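Nuclear import protein MOG1 (Saccharomyces cerevisiae, PDB 1JHS) binds the Ran GTPase Gsp1 and takes part in the Ran system for nuclear protein import and poly(A)+ mRNA export. Local coordinates at residues P31-D43 with L51-E63. The protein carries 1 engineered substitution. Numbering follows the deposited sequence.
Sequences PDTQAVYVNSRRD and LATNESIIVDLLE. Engineered in segment 31-43: Ala35 (natural residue Glu).
Asn39 and Glu55 run alongside each other at the tight end of this contact, their flat ends turned only 20° apart. With CG anti to the backbone N (chi1 -173°), the Asn39 amide reaches over Thr53; its ND2 gives one hydrogen bond to Glu55 OE1 at 2.7 Å, almost in the amide plane, and a more bent one to Ala52 O at 2.8 Å. Its OD1 takes the backbone N of Arg41 at 2.9 Å, an Asx turn. The other carboxylate oxygen of Glu55 receives Ala52 N on its syn lone pair and also pairs with Arg164. A leucine in place of Asn39 would probably leave Glu55 OE1 and Ala52 O without this donor and Arg41 N without its acceptor.

From here strands 34-39 and 56-63 run antiparallel in the large sheet of the Mog1 fold, between strands 21-23 and 138-147. On one face Tyr37 and Ile57 touch through their CB atoms while the tyrosine ring leads away from Ile57; the engineered Ala35 meets Val59 (CB to CB 3.9 Å), and strand 4-8 covers Ala35, Tyr37 and Val59. The other face is more open: Val36 CG2 comes no nearer than 4.4 Å to Ile58 CG1. At its far end Asp60 is gripped twice, by Thr33 OG1 on the syn side of OD1 (2.8 Å) and by Gln34 NE2, which meets OD2 from above the carboxylate plane at 3.1 Å.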
# COMPACT_ATOMS: atom_id res chain seq x y z
N PRO A 31 -12.68 -0.61 -9.69
CA PRO A 31 -12.35 0.44 -10.66
C PRO A 31 -11.39 -0.06 -11.72
O PRO A 31 -10.51 -0.87 -11.44
CB PRO A 31 -11.74 1.53 -9.79
CG PRO A 31 -12.47 1.38 -8.51
CD PRO A 31 -12.50 -0.13 -8.32
N ASP A 32 -11.58 0.43 -12.94
CA ASP A 32 -10.76 0.03 -14.09
C ASP A 32 -9.24 0.19 -13.91
O ASP A 32 -8.46 -0.61 -14.41
CB ASP A 32 -11.22 0.84 -15.31
CG ASP A 32 -12.70 0.66 -15.60
OD1 ASP A 32 -13.16 -0.52 -15.64
OD2 ASP A 32 -13.41 1.67 -15.79
N THR A 33 -8.82 1.22 -13.18
CA THR A 33 -7.39 1.45 -12.98
C THR A 33 -6.81 0.67 -11.80
O THR A 33 -5.61 0.74 -11.52
CB THR A 33 -7.12 2.95 -12.72
OG1 THR A 33 -7.89 3.38 -11.59
CG2 THR A 33 -7.50 3.80 -13.96
N GLN A 34 -7.66 -0.11 -11.12
CA GLN A 34 -7.22 -0.83 -9.92
C GLN A 34 -7.19 -2.34 -9.89
O GLN A 34 -7.94 -3.02 -10.61
CB GLN A 34 -8.08 -0.42 -8.71
CG GLN A 34 -8.00 1.04 -8.32
CD GLN A 34 -8.85 1.36 -7.09
OE1 GLN A 34 -9.64 0.54 -6.62
NE2 GLN A 34 -8.68 2.58 -6.56
N ALA A 35 -6.31 -2.86 -9.02
CA ALA A 35 -6.23 -4.28 -8.72
C ALA A 35 -6.45 -4.25 -7.18
O ALA A 35 -5.83 -3.44 -6.48
CB ALA A 35 -4.85 -4.84 -9.09
N VAL A 36 -7.35 -5.08 -6.66
CA VAL A 36 -7.67 -5.08 -5.23
C VAL A 36 -7.60 -6.49 -4.65
O VAL A 36 -8.25 -7.40 -5.16
CB VAL A 36 -9.12 -4.56 -4.99
CG1 VAL A 36 -9.47 -4.55 -3.50
CG2 VAL A 36 -9.26 -3.13 -5.61
N TYR A 37 -6.82 -6.65 -3.57
CA TYR A 37 -6.71 -7.95 -2.90
C TYR A 37 -7.07 -7.77 -1.43
O TYR A 37 -6.69 -6.76 -0.82
CB TYR A 37 -5.28 -8.49 -2.98
CG TYR A 37 -4.94 -9.03 -4.34
CD1 TYR A 37 -4.64 -8.17 -5.39
CD2 TYR A 37 -5.03 -10.40 -4.61
CE1 TYR A 37 -4.45 -8.65 -6.69
CE2 TYR A 37 -4.85 -10.90 -5.91
CZ TYR A 37 -4.56 -10.01 -6.93
OH TYR A 37 -4.39 -10.47 -8.22
N VAL A 38 -7.82 -8.72 -0.86
CA VAL A 38 -8.15 -8.61 0.58
C VAL A 38 -7.75 -9.89 1.30
O VAL A 38 -7.81 -11.00 0.74
CB VAL A 38 -9.66 -8.36 0.87
CG1 VAL A 38 -10.08 -6.97 0.38
CG2 VAL A 38 -10.51 -9.48 0.26
N ASN A 39 -7.33 -9.73 2.55
CA ASN A 39 -6.90 -10.87 3.35
C ASN A 39 -8.16 -11.69 3.67
O ASN A 39 -9.06 -11.20 4.37
CB ASN A 39 -6.27 -10.37 4.67
CG ASN A 39 -5.64 -11.49 5.48
OD1 ASN A 39 -6.12 -12.63 5.45
ND2 ASN A 39 -4.58 -11.17 6.22
N SER A 40 -8.23 -12.92 3.15
CA SER A 40 -9.39 -13.79 3.42
C SER A 40 -9.02 -14.99 4.31
O SER A 40 -9.74 -15.98 4.34
CB SER A 40 -9.99 -14.30 2.11
OG SER A 40 -9.04 -15.11 1.45
N ARG A 41 -7.91 -14.89 5.04
CA ARG A 41 -7.47 -15.96 5.93
C ARG A 41 -8.43 -16.16 7.10
O ARG A 41 -9.03 -15.21 7.60
CB ARG A 41 -6.09 -15.66 6.51
CG ARG A 41 -4.99 -15.48 5.48
CD ARG A 41 -3.66 -15.08 6.15
NE ARG A 41 -2.58 -15.00 5.18
CZ ARG A 41 -1.33 -14.66 5.46
NH1 ARG A 41 -0.99 -14.35 6.71
NH2 ARG A 41 -0.41 -14.64 4.51
N ARG A 42 -8.55 -17.40 7.56
CA ARG A 42 -9.38 -17.70 8.72
C ARG A 42 -8.53 -17.40 9.96
O ARG A 42 -7.30 -17.45 9.91
CB ARG A 42 -9.82 -19.17 8.70
CG ARG A 42 -10.75 -19.51 7.54
CD ARG A 42 -11.33 -20.94 7.64
NE ARG A 42 -10.28 -21.95 7.61
CZ ARG A 42 -9.60 -22.29 6.52
NH1 ARG A 42 -9.84 -21.68 5.37
NH2 ARG A 42 -8.65 -23.21 6.60
N ASP A 43 -9.17 -17.09 11.08
CA ASP A 43 -8.41 -16.77 12.29
C ASP A 43 -7.49 -17.92 12.72
O ASP A 43 -6.40 -17.67 13.22
CB ASP A 43 -9.35 -16.41 13.45
CG ASP A 43 -10.23 -15.21 13.16
OD1 ASP A 43 -9.85 -14.36 12.33
OD2 ASP A 43 -11.32 -15.12 13.78
N LEU A 51 1.37 -11.37 9.33
CA LEU A 51 0.13 -10.67 8.99
C LEU A 51 -1.04 -11.21 9.82
O LEU A 51 -0.95 -12.30 10.38
CB LEU A 51 -0.19 -10.83 7.49
CG LEU A 51 0.90 -10.37 6.52
CD1 LEU A 51 0.44 -10.48 5.06
CD2 LEU A 51 1.25 -8.92 6.87
N ALA A 52 -2.12 -10.44 9.93
CA ALA A 52 -3.28 -10.92 10.69
C ALA A 52 -4.32 -11.36 9.65
O ALA A 52 -4.00 -12.19 8.79
CB ALA A 52 -3.81 -9.79 11.59
N THR A 53 -5.55 -10.85 9.72
CA THR A 53 -6.55 -11.26 8.73
C THR A 53 -7.36 -10.11 8.16
O THR A 53 -8.34 -10.35 7.48
CB THR A 53 -7.59 -12.31 9.28
OG1 THR A 53 -8.45 -11.69 10.25
CG2 THR A 53 -6.90 -13.50 9.95
N ASN A 54 -6.94 -8.87 8.41
CA ASN A 54 -7.73 -7.73 7.93
C ASN A 54 -7.04 -6.72 7.02
O ASN A 54 -7.59 -5.66 6.78
CB ASN A 54 -8.35 -6.99 9.13
CG ASN A 54 -7.31 -6.34 10.04
OD1 ASN A 54 -6.11 -6.50 9.81
ND2 ASN A 54 -7.76 -5.63 11.09
N GLU A 55 -5.86 -7.04 6.50
CA GLU A 55 -5.17 -6.10 5.58
C GLU A 55 -5.78 -6.14 4.18
O GLU A 55 -6.39 -7.11 3.79
CB GLU A 55 -3.68 -6.44 5.47
CG GLU A 55 -2.93 -6.48 6.81
CD GLU A 55 -3.00 -7.85 7.45
OE1 GLU A 55 -3.65 -8.75 6.88
OE2 GLU A 55 -2.39 -8.04 8.53
N SER A 56 -5.61 -5.06 3.43
CA SER A 56 -6.11 -5.01 2.05
C SER A 56 -5.05 -4.30 1.22
O SER A 56 -4.30 -3.44 1.73
CB SER A 56 -7.46 -4.28 1.96
OG SER A 56 -7.43 -3.03 2.61
N ILE A 57 -4.98 -4.69 -0.03
CA ILE A 57 -3.98 -4.18 -0.96
C ILE A 57 -4.64 -3.60 -2.21
O ILE A 57 -5.47 -4.26 -2.83
CB ILE A 57 -3.04 -5.33 -1.42
CG1 ILE A 57 -2.35 -5.98 -0.20
CG2 ILE A 57 -2.02 -4.80 -2.45
CD1 ILE A 57 -1.57 -7.32 -0.53
N ILE A 58 -4.27 -2.38 -2.57
CA ILE A 58 -4.81 -1.77 -3.78
C ILE A 58 -3.65 -1.31 -4.65
O ILE A 58 -2.71 -0.69 -4.17
CB ILE A 58 -5.66 -0.51 -3.50
CG1 ILE A 58 -6.93 -0.86 -2.71
CG2 ILE A 58 -6.06 0.15 -4.86
CD1 ILE A 58 -7.79 0.34 -2.41
N VAL A 59 -3.70 -1.63 -5.94
CA VAL A 59 -2.67 -1.19 -6.88
C VAL A 59 -3.48 -0.26 -7.75
O VAL A 59 -4.58 -0.63 -8.20
CB VAL A 59 -2.13 -2.36 -7.73
CG1 VAL A 59 -1.13 -1.84 -8.74
CG2 VAL A 59 -1.46 -3.40 -6.83
N ASP A 60 -2.98 0.94 -8.00
CA ASP A 60 -3.74 1.89 -8.79
C ASP A 60 -2.85 2.54 -9.85
O ASP A 60 -1.77 3.04 -9.54
CB ASP A 60 -4.30 2.97 -7.88
CG ASP A 60 -5.58 3.58 -8.42
OD1 ASP A 60 -5.89 3.39 -9.63
OD2 ASP A 60 -6.29 4.24 -7.63
N LEU A 61 -3.32 2.53 -11.10
CA LEU A 61 -2.56 3.12 -12.21
C LEU A 61 -3.06 4.55 -12.35
O LEU A 61 -4.19 4.78 -12.80
CB LEU A 61 -2.82 2.34 -13.49
CG LEU A 61 -2.49 0.84 -13.40
CD1 LEU A 61 -2.79 0.18 -14.76
CD2 LEU A 61 -1.01 0.64 -13.04
N LEU A 62 -2.23 5.51 -11.95
CA LEU A 62 -2.61 6.90 -11.99
C LEU A 62 -1.79 7.73 -12.97
O LEU A 62 -0.73 7.32 -13.41
CB LEU A 62 -2.46 7.49 -10.58
CG LEU A 62 -3.25 6.78 -9.45
CD1 LEU A 62 -2.95 7.44 -8.09
CD2 LEU A 62 -4.74 6.88 -9.76
N GLU A 63 -2.28 8.90 -13.32
CA GLU A 63 -1.52 9.76 -14.23
C GLU A 63 -0.32 10.28 -13.46
O GLU A 63 -0.38 10.46 -12.24
CB GLU A 63 -2.35 10.96 -14.65
CG GLU A 63 -3.63 10.63 -15.33
CD GLU A 63 -4.40 11.92 -15.59
OE1 GLU A 63 -3.71 12.96 -15.77
OE2 GLU A 63 -5.67 11.89 -15.61
O HOH W 1 -2.53 -14.70 9.18